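Local coordinates for protein regulator of nonsense transcripts 2 (Homo sapiens, PDB 2WJV) that binds the RNA helicase UPF1 through its C-terminal region as a core factor of nonsense-mediated mRNA decay, at residues C[66-72]-C[83-89]. Sequence-based numbering, arbitrary orientation.
Sequences DTMPFVM and KILNVPM
Phe70, Met72, Leu85 and Val87 form the apolar centre of an antiparallel beta hairpin, strands 67-73 and 82-88, that contacts UPF1 and is probably one of the two parts of the bipartite UPF1-binding region. On this face the Phe70 ring (chi1 -89°, chi2 87°) meets Val87 obliquely, CD1 of Phe70 lying 3.3 Å from CG2 of Val87, while Met72 CB sits 4.1 Å from Leu85 CD1. Phe70 also packs on Leu93 of helix 92-96, and Phe70, Met72 and Leu85 touch apolar or aromatic side chains of the UPF1 chain. The opposite face is more open: Pro69 CB lies 4.2 Å from Ile84 CG2, and Val71 CG2 lies 4.4 Å from Ile84 CG1.

Both backbones are extended, and the strand axes approach to 4.2 Å with 144° between their directions, a marked twist. Met68-Val87, Phe70-Leu85 and Met72-Lys83 are hydrogen-bonded pairs; Thr67-Pro88, Pro69-Asn86 and Val71-Ile84 are the non-hydrogen-bonded ones. Each hydrogen-bonded pair closes with two N-to-O bonds: Phe70 N to Leu85 O and Leu85 N to Phe70 O, both 2.8 Å; Met72 N to Lys83 O, 2.6 Å, and Lys83 N to Met72 O, 2.8 Å; Met68 N to Val87 O, very short, and Val87 N to Met68 O, both 2.5 Å. Pro69 and Pro88, lacking amide hydrogens, fall at non-hydrogen-bonded positions, so no hydrogen bond between these two strands is lost.

Val71 and Met72 pair with a parallel strand of UPF1, extending the sheet across the interface, and Lys83 NZ hydrogen-bonds to UPF1 backbone. At the other end, Met89 N makes a weak 3.3 Å bond to Asp66 O, and Asp66 OD1 accepts a hydrogen bond from Thr67 N at 2.8 Å.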
ATOM      1  N   ASP C  66      15.045  40.140  -2.202  1.00 26.84           N
ATOM      2  CA  ASP C  66      16.150  40.969  -2.673  1.00 26.98           C
ATOM      3  C   ASP C  66      17.120  41.243  -1.524  1.00 27.06           C
ATOM      4  O   ASP C  66      16.708  41.408  -0.371  1.00 27.11           O
ATOM      5  CB  ASP C  66      15.637  42.279  -3.281  1.00 26.94           C
ATOM      6  CG  ASP C  66      16.567  42.829  -4.357  1.00 27.12           C
ATOM      7  OD1 ASP C  66      17.804  42.683  -4.216  1.00 26.70           O
ATOM      8  OD2 ASP C  66      16.059  43.404  -5.349  1.00 27.19           O
ATOM      9  N   THR C  67      18.408  41.305  -1.858  1.00 27.10           N
ATOM     10  CA  THR C  67      19.483  41.164  -0.877  1.00 26.97           C
ATOM     11  C   THR C  67      20.608  42.164  -1.078  1.00 27.02           C
ATOM     12  O   THR C  67      20.609  42.928  -2.033  1.00 26.99           O
ATOM     13  CB  THR C  67      20.066  39.732  -0.947  1.00 26.95           C
ATOM     14  OG1 THR C  67      19.630  38.984   0.192  1.00 26.17           O
ATOM     15  CG2 THR C  67      21.594  39.745  -0.992  1.00 27.17           C
ATOM     16  N   MET C  68      21.557  42.152  -0.150  1.00 27.24           N
ATOM     17  CA  MET C  68      22.765  42.948  -0.257  1.00 27.53           C
ATOM     18  C   MET C  68      23.962  42.153   0.272  1.00 27.65           C
ATOM     19  O   MET C  68      23.900  41.605   1.375  1.00 27.74           O
ATOM     20  CB  MET C  68      22.589  44.229   0.555  1.00 27.62           C
ATOM     21  CG  MET C  68      23.766  45.171   0.567  1.00 27.94           C
ATOM     22  SD  MET C  68      23.429  46.528   1.691  1.00 28.82           S
ATOM     23  CE  MET C  68      24.455  47.820   0.963  1.00 28.47           C
ATOM     24  N   PRO C  69      25.060  42.094  -0.509  1.00 27.69           N
ATOM     25  CA  PRO C  69      26.269  41.409  -0.058  1.00 27.62           C
ATOM     26  C   PRO C  69      27.100  42.198   0.973  1.00 27.52           C
ATOM     27  O   PRO C  69      27.338  43.394   0.799  1.00 27.06           O
ATOM     28  CB  PRO C  69      27.060  41.224  -1.356  1.00 27.56           C
ATOM     29  CG  PRO C  69      26.661  42.363  -2.191  1.00 27.54           C
ATOM     30  CD  PRO C  69      25.208  42.595  -1.887  1.00 27.71           C
ATOM     31  N   PHE C  70      27.516  41.503   2.035  1.00 27.59           N
ATOM     32  CA  PHE C  70      28.492  42.006   3.007  1.00 27.67           C
ATOM     33  C   PHE C  70      29.627  40.992   3.136  1.00 27.43           C
ATOM     34  O   PHE C  70      29.424  39.800   2.904  1.00 27.29           O
ATOM     35  CB  PHE C  70      27.839  42.203   4.384  1.00 27.83           C
ATOM     36  CG  PHE C  70      27.219  43.567   4.591  1.00 28.35           C
ATOM     37  CD1 PHE C  70      25.906  43.821   4.201  1.00 28.85           C
ATOM     38  CD2 PHE C  70      27.940  44.586   5.198  1.00 29.09           C
ATOM     39  CE1 PHE C  70      25.320  45.077   4.400  1.00 28.87           C
ATOM     40  CE2 PHE C  70      27.365  45.849   5.401  1.00 29.81           C
ATOM     41  CZ  PHE C  70      26.048  46.090   4.999  1.00 29.61           C
ATOM     42  N   VAL C  71      30.809  41.468   3.516  1.00 27.21           N
ATOM     43  CA  VAL C  71      31.963  40.610   3.785  1.00 27.18           C
ATOM     44  C   VAL C  71      32.035  40.294   5.272  1.00 27.29           C
ATOM     45  O   VAL C  71      31.711  41.135   6.103  1.00 27.43           O
ATOM     46  CB  VAL C  71      33.275  41.300   3.361  1.00 27.17           C
ATOM     47  CG1 VAL C  71      34.496  40.541   3.879  1.00 26.77           C
ATOM     48  CG2 VAL C  71      33.321  41.438   1.854  1.00 27.18           C
ATOM     49  N   MET C  72      32.469  39.083   5.606  1.00 27.45           N
ATOM     50  CA  MET C  72      32.601  38.662   7.000  1.00 27.66           C
ATOM     51  C   MET C  72      34.020  38.152   7.268  1.00 27.71           C
ATOM     52  O   MET C  72      34.572  37.395   6.467  1.00 27.81           O
ATOM     53  CB  MET C  72      31.582  37.562   7.328  1.00 27.81           C
ATOM     54  CG  MET C  72      31.358  37.348   8.827  1.00 28.20           C
ATOM     55  SD  MET C  72      30.760  35.688   9.248  1.00 29.58           S
ATOM     56  CE  MET C  72      31.549  35.412  10.850  1.00 29.75           C
ATOM     57  N   LYS C  83      34.618  35.869   4.071  1.00 28.87           N
ATOM     58  CA  LYS C  83      33.490  35.204   3.409  1.00 28.96           C
ATOM     59  C   LYS C  83      32.305  36.153   3.250  1.00 28.74           C
ATOM     60  O   LYS C  83      32.164  37.109   4.007  1.00 28.66           O
ATOM     61  CB  LYS C  83      33.079  33.913   4.139  1.00 29.06           C
ATOM     62  CG  LYS C  83      34.093  32.778   3.962  1.00 29.36           C
ATOM     63  CD  LYS C  83      33.460  31.434   3.641  1.00 29.70           C
ATOM     64  CE  LYS C  83      34.476  30.489   2.981  1.00 29.90           C
ATOM     65  NZ  LYS C  83      33.828  29.266   2.408  1.00 30.21           N
ATOM     66  N   ILE C  84      31.472  35.883   2.247  1.00 28.56           N
ATOM     67  CA  ILE C  84      30.414  36.807   1.850  1.00 28.42           C
ATOM     68  C   ILE C  84      29.031  36.330   2.296  1.00 28.40           C
ATOM     69  O   ILE C  84      28.642  35.188   2.054  1.00 28.24           O
ATOM     70  CB  ILE C  84      30.428  37.056   0.323  1.00 28.31           C
ATOM     71  CG1 ILE C  84      31.670  37.868  -0.051  1.00 28.30           C
ATOM     72  CG2 ILE C  84      29.178  37.797  -0.120  1.00 28.03           C
ATOM     73  CD1 ILE C  84      31.664  38.391  -1.468  1.00 28.22           C
ATOM     74  N   LEU C  85      28.308  37.230   2.958  1.00 28.32           N
ATOM     75  CA  LEU C  85      26.946  36.987   3.397  1.00 28.20           C
ATOM     76  C   LEU C  85      25.985  37.888   2.622  1.00 28.20           C
ATOM     77  O   LEU C  85      26.276  39.066   2.383  1.00 28.33           O
ATOM     78  CB  LEU C  85      26.810  37.307   4.883  1.00 28.15           C
ATOM     79  CG  LEU C  85      27.767  36.643   5.864  1.00 27.98           C
ATOM     80  CD1 LEU C  85      27.527  37.240   7.248  1.00 27.99           C
ATOM     81  CD2 LEU C  85      27.597  35.131   5.875  1.00 26.45           C
ATOM     82  N   ASN C  86      24.831  37.336   2.263  1.00 28.08           N
ATOM     83  CA  ASN C  86      23.763  38.097   1.630  1.00 28.01           C
ATOM     84  C   ASN C  86      22.798  38.634   2.677  1.00 28.32           C
ATOM     85  O   ASN C  86      21.983  37.876   3.213  1.00 28.46           O
ATOM     86  CB  ASN C  86      23.027  37.203   0.643  1.00 27.75           C
ATOM     87  CG  ASN C  86      23.918  36.750  -0.472  1.00 26.94           C
ATOM     88  OD1 ASN C  86      24.548  37.564  -1.147  1.00 26.44           O
ATOM     89  ND2 ASN C  86      24.005  35.448  -0.658  1.00 25.61           N
ATOM     90  N   VAL C  87      22.905  39.930   2.976  1.00 28.54           N
ATOM     91  CA  VAL C  87      22.048  40.578   3.969  1.00 28.79           C
ATOM     92  C   VAL C  87      20.797  41.079   3.261  1.00 29.30           C
ATOM     93  O   VAL C  87      20.909  41.679   2.196  1.00 29.38           O
ATOM     94  CB  VAL C  87      22.767  41.760   4.647  1.00 28.75           C
ATOM     95  CG1 VAL C  87      21.888  42.373   5.718  1.00 28.65           C
ATOM     96  CG2 VAL C  87      24.097  41.313   5.247  1.00 28.45           C
ATOM     97  N   PRO C  88      19.600  40.829   3.833  1.00 30.01           N
ATOM     98  CA  PRO C  88      18.370  41.192   3.124  1.00 30.57           C
ATOM     99  C   PRO C  88      18.050  42.663   3.281  1.00 31.21           C
ATOM    100  O   PRO C  88      18.596  43.309   4.182  1.00 31.32           O
ATOM    101  CB  PRO C  88      17.294  40.334   3.800  1.00 30.54           C
ATOM    102  CG  PRO C  88      17.848  39.939   5.122  1.00 30.24           C
ATOM    103  CD  PRO C  88      19.310  40.310   5.180  1.00 30.08           C
ATOM    104  N   MET C  89      17.178  43.185   2.416  1.00 31.96           N
ATOM    105  CA  MET C  89      16.785  44.607   2.465  1.00 32.47           C
ATOM    106  C   MET C  89      15.858  44.884   3.653  1.00 33.24           C
ATOM    107  O   MET C  89      15.842  46.000   4.187  1.00 33.01           O
ATOM    108  CB  MET C  89      16.132  45.046   1.146  1.00 32.35           C
ATOM    109  CG  MET C  89      17.006  44.871  -0.095  1.00 31.81           C
ATOM    110  SD  MET C  89      18.547  45.815  -0.069  1.00 30.57           S
ATOM    111  CE  MET C  89      19.574  44.780   0.950  1.00 31.29           C
TER